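Local coordinates for protein fimbrin (PDB 1RT8) that binds actin filaments through two tandem actin-binding regions and crosslinks them, serving cell polarity, cytokinesis, mating and spore formation, at residues I58-N72 / E87-M99. Numbering follows the deposited sequence.
Sequences INDSVPDTIDERVLN and ENNNVVINSAKAM
The amide of N88 lies against the backbone of N72 and bonds to it twice: N72 N gives its hydrogen to N88 OD1 at 2.8 Å, nearly straight at 170°, and N88 ND2 returns one to N72 O at 2.9 Å. Each donor sits on an in-plane lone pair of its acceptor, which fixes the rotation of the N88 amide; its ND2 also reaches D50 O. One residue back on the helix, E87 crosses the N72 side chain at about a right angle. N72 ND2 meets the anti side of E87 OE1 at 2.9 Å and also bonds to K84 O, while E87 OE2 bonds to Y455 OH.

Further along helix 82-99 the contact becomes largely apolar. V91 touches three side chains of the facing chain: CG1 packs on I66 CG2 at 3.7 Å, CG2 faces V70 CG2, and CB meets L71 CD2. Next comes S95, whose OG donates back to V91 O and takes a hydrogen from a water that also bonds to T65 O; I66 CG1 leans on that OG at 3.4 Å. At the far end M99 lays SD beside I58 CG2, and the bend at chi3 (72°) then turns CE to V62 CG2 at 3.7 Å. I58, extended at chi2 (179°), sends CD1 the other way, to V92 O at 3.6 Å.

Within the loop, N59 OD1 accepts from I66 N and its ND2 donates to I66 O, tying the loop to the end of helix 52-61. The whole is core packing of the first calponin-homology domain, where helix 82-99 packs against the end of helix 52-61 and the irregular chain that follows it, within the first actin-binding region.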
loop_
_atom_site.group_PDB
_atom_site.type_symbol
_atom_site.label_atom_id
_atom_site.label_comp_id
_atom_site.label_asym_id
_atom_site.label_seq_id
_atom_site.Cartn_x
_atom_site.Cartn_y
_atom_site.Cartn_z
ATOM N N ILE A 58 -4.218 -1.689 -10.477
ATOM C CA ILE A 58 -3.890 -0.796 -9.377
ATOM C C ILE A 58 -4.982 0.245 -9.116
ATOM O O ILE A 58 -5.307 0.531 -7.962
ATOM C CB ILE A 58 -2.571 -0.072 -9.658
ATOM C CG1 ILE A 58 -1.418 -1.074 -9.531
ATOM C CG2 ILE A 58 -2.422 1.144 -8.730
ATOM C CD1 ILE A 58 -0.064 -0.486 -9.811
ATOM N N ASN A 59 -5.535 0.827 -10.180
ATOM C CA ASN A 59 -6.584 1.824 -9.996
ATOM C C ASN A 59 -7.917 1.215 -9.589
ATOM O O ASN A 59 -8.785 1.917 -9.074
ATOM C CB ASN A 59 -6.764 2.683 -11.253
ATOM C CG ASN A 59 -5.830 3.874 -11.273
ATOM O OD1 ASN A 59 -5.466 4.406 -10.221
ATOM N ND2 ASN A 59 -5.444 4.307 -12.465
ATOM N N ASP A 60 -8.095 -0.079 -9.840
ATOM C CA ASP A 60 -9.323 -0.758 -9.429
ATOM C C ASP A 60 -9.200 -1.023 -7.926
ATOM O O ASP A 60 -10.153 -0.843 -7.172
ATOM C CB ASP A 60 -9.499 -2.085 -10.178
ATOM C CG ASP A 60 -10.701 -2.888 -9.677
ATOM O OD1 ASP A 60 -10.494 -3.970 -9.077
ATOM O OD2 ASP A 60 -11.852 -2.436 -9.883
ATOM N N SER A 61 -8.014 -1.439 -7.492
ATOM C CA SER A 61 -7.790 -1.716 -6.079
ATOM C C SER A 61 -7.843 -0.452 -5.241
ATOM O O SER A 61 -8.475 -0.428 -4.190
ATOM C CB SER A 61 -6.439 -2.403 -5.871
ATOM O OG SER A 61 -6.461 -3.720 -6.394
ATOM N N VAL A 62 -7.155 0.593 -5.696
ATOM C CA VAL A 62 -7.134 1.866 -4.983
ATOM C C VAL A 62 -7.317 2.979 -6.003
ATOM O O VAL A 62 -6.355 3.495 -6.578
ATOM C CB VAL A 62 -5.807 2.067 -4.220
ATOM C CG1 VAL A 62 -5.811 3.418 -3.518
ATOM C CG2 VAL A 62 -5.615 0.939 -3.211
ATOM N N PRO A 63 -8.573 3.361 -6.245
ATOM C CA PRO A 63 -8.937 4.410 -7.200
ATOM C C PRO A 63 -8.066 5.667 -7.175
ATOM O O PRO A 63 -7.703 6.168 -6.105
ATOM C CB PRO A 63 -10.385 4.708 -6.834
ATOM C CG PRO A 63 -10.895 3.345 -6.407
ATOM C CD PRO A 63 -9.764 2.859 -5.530
ATOM N N ASP A 64 -7.733 6.162 -8.364
ATOM C CA ASP A 64 -6.953 7.393 -8.519
ATOM C C ASP A 64 -5.476 7.327 -8.122
ATOM O O ASP A 64 -4.843 8.362 -7.902
ATOM C CB ASP A 64 -7.618 8.536 -7.747
ATOM C CG ASP A 64 -9.074 8.713 -8.112
ATOM O OD1 ASP A 64 -9.361 9.000 -9.297
ATOM O OD2 ASP A 64 -9.932 8.561 -7.212
ATOM N N THR A 65 -4.918 6.127 -8.030
ATOM C CA THR A 65 -3.512 6.009 -7.671
ATOM C C THR A 65 -2.670 6.461 -8.858
ATOM O O THR A 65 -1.657 7.148 -8.702
ATOM C CB THR A 65 -3.147 4.559 -7.318
ATOM O OG1 THR A 65 -3.921 4.140 -6.190
ATOM C CG2 THR A 65 -1.672 4.444 -6.981
ATOM N N ILE A 66 -3.103 6.087 -10.052
ATOM C CA ILE A 66 -2.378 6.445 -11.262
ATOM C C ILE A 66 -3.202 7.310 -12.213
ATOM O O ILE A 66 -4.354 6.984 -12.504
ATOM C CB ILE A 66 -1.946 5.172 -12.021
ATOM C CG1 ILE A 66 -1.053 4.311 -11.126
ATOM C CG2 ILE A 66 -1.223 5.544 -13.303
ATOM C CD1 ILE A 66 -0.778 2.931 -11.693
ATOM N N ASP A 67 -2.615 8.416 -12.673
ATOM C CA ASP A 67 -3.263 9.303 -13.645
ATOM C C ASP A 67 -2.865 8.601 -14.924
ATOM O O ASP A 67 -1.728 8.736 -15.382
ATOM C CB ASP A 67 -2.642 10.705 -13.627
ATOM C CG ASP A 67 -3.292 11.657 -14.639
ATOM O OD1 ASP A 67 -3.672 11.199 -15.747
ATOM O OD2 ASP A 67 -3.406 12.867 -14.333
ATOM N N GLU A 68 -3.792 7.840 -15.494
ATOM C CA GLU A 68 -3.501 7.066 -16.692
ATOM C C GLU A 68 -3.006 7.849 -17.902
ATOM O O GLU A 68 -2.475 7.264 -18.846
ATOM C CB GLU A 68 -4.714 6.213 -17.053
ATOM C CG GLU A 68 -5.251 5.443 -15.857
ATOM C CD GLU A 68 -6.224 4.347 -16.252
ATOM O OE1 GLU A 68 -6.788 4.430 -17.363
ATOM O OE2 GLU A 68 -6.432 3.411 -15.444
ATOM N N ARG A 69 -3.155 9.165 -17.886
ATOM C CA ARG A 69 -2.671 9.943 -19.017
ATOM C C ARG A 69 -1.141 9.962 -19.102
ATOM O O ARG A 69 -0.590 10.503 -20.057
ATOM C CB ARG A 69 -3.201 11.371 -18.946
ATOM C CG ARG A 69 -4.713 11.454 -19.069
ATOM C CD ARG A 69 -5.174 12.850 -18.777
ATOM N NE ARG A 69 -4.669 13.306 -17.488
ATOM C CZ ARG A 69 -4.776 14.553 -17.048
ATOM N NH1 ARG A 69 -5.373 15.468 -17.799
ATOM N NH2 ARG A 69 -4.285 14.889 -15.861
ATOM N N VAL A 70 -0.451 9.383 -18.112
ATOM C CA VAL A 70 1.021 9.335 -18.141
ATOM C C VAL A 70 1.502 8.048 -18.812
ATOM O O VAL A 70 2.671 7.923 -19.183
ATOM C CB VAL A 70 1.664 9.371 -16.712
ATOM C CG1 VAL A 70 1.181 10.580 -15.931
ATOM C CG2 VAL A 70 1.364 8.076 -15.965
ATOM N N LEU A 71 0.594 7.091 -18.974
ATOM C CA LEU A 71 0.940 5.812 -19.576
ATOM C C LEU A 71 0.960 5.837 -21.094
ATOM O O LEU A 71 0.133 6.499 -21.722
ATOM C CB LEU A 71 -0.053 4.738 -19.126
ATOM C CG LEU A 71 -0.179 4.482 -17.625
ATOM C CD1 LEU A 71 -1.397 3.624 -17.351
ATOM C CD2 LEU A 71 1.093 3.816 -17.118
ATOM N N ASN A 72 1.911 5.114 -21.676
ATOM C CA ASN A 72 2.004 4.997 -23.127
ATOM C C ASN A 72 0.903 4.000 -23.445
ATOM O O ASN A 72 0.884 2.903 -22.877
ATOM C CB ASN A 72 3.361 4.434 -23.525
ATOM C CG ASN A 72 4.497 5.337 -23.109
ATOM O OD1 ASN A 72 4.481 6.525 -23.398
ATOM N ND2 ASN A 72 5.491 4.778 -22.428
ATOM N N GLU A 87 8.892 2.701 -19.010
ATOM C CA GLU A 87 8.297 3.908 -18.440
ATOM C C GLU A 87 6.999 3.521 -17.740
ATOM O O GLU A 87 6.770 3.881 -16.591
ATOM C CB GLU A 87 7.997 4.949 -19.533
ATOM C CG GLU A 87 9.234 5.474 -20.271
ATOM C CD GLU A 87 8.887 6.480 -21.356
ATOM O OE1 GLU A 87 7.970 6.212 -22.159
ATOM O OE2 GLU A 87 9.530 7.541 -21.412
ATOM N N ASN A 88 6.144 2.787 -18.445
ATOM C CA ASN A 88 4.882 2.345 -17.868
ATOM C C ASN A 88 5.136 1.472 -16.633
ATOM O O ASN A 88 4.456 1.599 -15.614
ATOM C CB ASN A 88 4.077 1.536 -18.895
ATOM C CG ASN A 88 3.398 2.414 -19.937
ATOM O OD1 ASN A 88 3.543 3.631 -19.930
ATOM N ND2 ASN A 88 2.640 1.788 -20.838
ATOM N N ASN A 89 6.105 0.571 -16.728
ATOM C CA ASN A 89 6.390 -0.306 -15.599
ATOM C C ASN A 89 6.945 0.435 -14.397
ATOM O O ASN A 89 6.760 0.002 -13.261
ATOM C CB ASN A 89 7.301 -1.455 -16.036
ATOM C CG ASN A 89 6.569 -2.449 -16.932
ATOM O OD1 ASN A 89 5.342 -2.548 -16.879
ATOM N ND2 ASN A 89 7.311 -3.187 -17.742
ATOM N N ASN A 90 7.606 1.562 -14.634
ATOM C CA ASN A 90 8.116 2.368 -13.526
ATOM C C ASN A 90 6.914 2.898 -12.742
ATOM O O ASN A 90 6.926 2.942 -11.505
ATOM C CB ASN A 90 8.941 3.552 -14.042
ATOM C CG ASN A 90 10.337 3.151 -14.461
ATOM O OD1 ASN A 90 10.796 2.058 -14.150
ATOM N ND2 ASN A 90 11.026 4.043 -15.159
ATOM N N VAL A 91 5.882 3.318 -13.476
ATOM C CA VAL A 91 4.655 3.838 -12.862
ATOM C C VAL A 91 3.977 2.743 -12.029
ATOM O O VAL A 91 3.512 2.995 -10.919
ATOM C CB VAL A 91 3.659 4.330 -13.933
ATOM C CG1 VAL A 91 2.341 4.703 -13.277
ATOM C CG2 VAL A 91 4.234 5.532 -14.671
ATOM N N VAL A 92 3.917 1.535 -12.580
ATOM C CA VAL A 92 3.324 0.389 -11.888
ATOM C C VAL A 92 4.086 0.091 -10.597
ATOM O O VAL A 92 3.513 0.098 -9.505
ATOM C CB VAL A 92 3.357 -0.878 -12.787
ATOM C CG1 VAL A 92 3.119 -2.133 -11.954
ATOM C CG2 VAL A 92 2.295 -0.764 -13.879
ATOM N N ILE A 93 5.387 -0.156 -10.735
ATOM C CA ILE A 93 6.243 -0.498 -9.603
ATOM C C ILE A 93 6.233 0.530 -8.476
ATOM O O ILE A 93 6.035 0.185 -7.320
ATOM C CB ILE A 93 7.713 -0.694 -10.056
ATOM C CG1 ILE A 93 7.842 -1.960 -10.913
ATOM C CG2 ILE A 93 8.639 -0.743 -8.830
ATOM C CD1 ILE A 93 7.497 -3.229 -10.198
ATOM N N ASN A 94 6.459 1.791 -8.813
ATOM C CA ASN A 94 6.506 2.833 -7.801
ATOM C C ASN A 94 5.173 3.197 -7.180
ATOM O O ASN A 94 5.129 3.716 -6.058
ATOM C CB ASN A 94 7.212 4.053 -8.375
ATOM C CG ASN A 94 8.658 3.749 -8.702
ATOM O OD1 ASN A 94 9.358 3.150 -7.886
ATOM N ND2 ASN A 94 9.109 4.134 -9.887
ATOM N N SER A 95 4.086 2.921 -7.891
ATOM C CA SER A 95 2.767 3.187 -7.333
ATOM C C SER A 95 2.516 2.080 -6.308
ATOM O O SER A 95 2.087 2.334 -5.180
ATOM C CB SER A 95 1.683 3.132 -8.424
ATOM O OG SER A 95 1.800 4.211 -9.328
ATOM N N ALA A 96 2.790 0.845 -6.715
ATOM C CA ALA A 96 2.589 -0.317 -5.848
ATOM C C ALA A 96 3.310 -0.138 -4.517
ATOM O O ALA A 96 2.776 -0.482 -3.470
ATOM C CB ALA A 96 3.078 -1.585 -6.549
ATOM N N LYS A 97 4.519 0.409 -4.562
ATOM C CA LYS A 97 5.302 0.634 -3.352
ATOM C C LYS A 97 4.659 1.608 -2.377
ATOM O O LYS A 97 4.938 1.544 -1.183
ATOM C CB LYS A 97 6.697 1.174 -3.692
ATOM C CG LYS A 97 7.668 0.156 -4.228
ATOM C CD LYS A 97 9.051 0.776 -4.376
ATOM C CE LYS A 97 10.088 -0.290 -4.716
ATOM N NZ LYS A 97 11.445 0.298 -4.913
ATOM N N ALA A 98 3.805 2.500 -2.879
ATOM C CA ALA A 98 3.167 3.510 -2.031
ATOM C C ALA A 98 1.712 3.268 -1.653
ATOM O O ALA A 98 1.095 4.099 -0.990
ATOM C CB ALA A 98 3.286 4.872 -2.690
ATOM N N MET A 99 1.158 2.141 -2.067
ATOM C CA MET A 99 -0.232 1.844 -1.761
ATOM C C MET A 99 -0.435 1.363 -0.334
ATOM O O MET A 99 -1.504 1.551 0.248
ATOM C CB MET A 99 -0.755 0.800 -2.742
ATOM C CG MET A 99 -0.825 1.329 -4.159
ATOM S SD MET A 99 -0.994 0.035 -5.360
ATOM C CE MET A 99 -2.687 -0.480 -5.058
HETATM O O HOH W 1 0.888 6.705 -9.401
#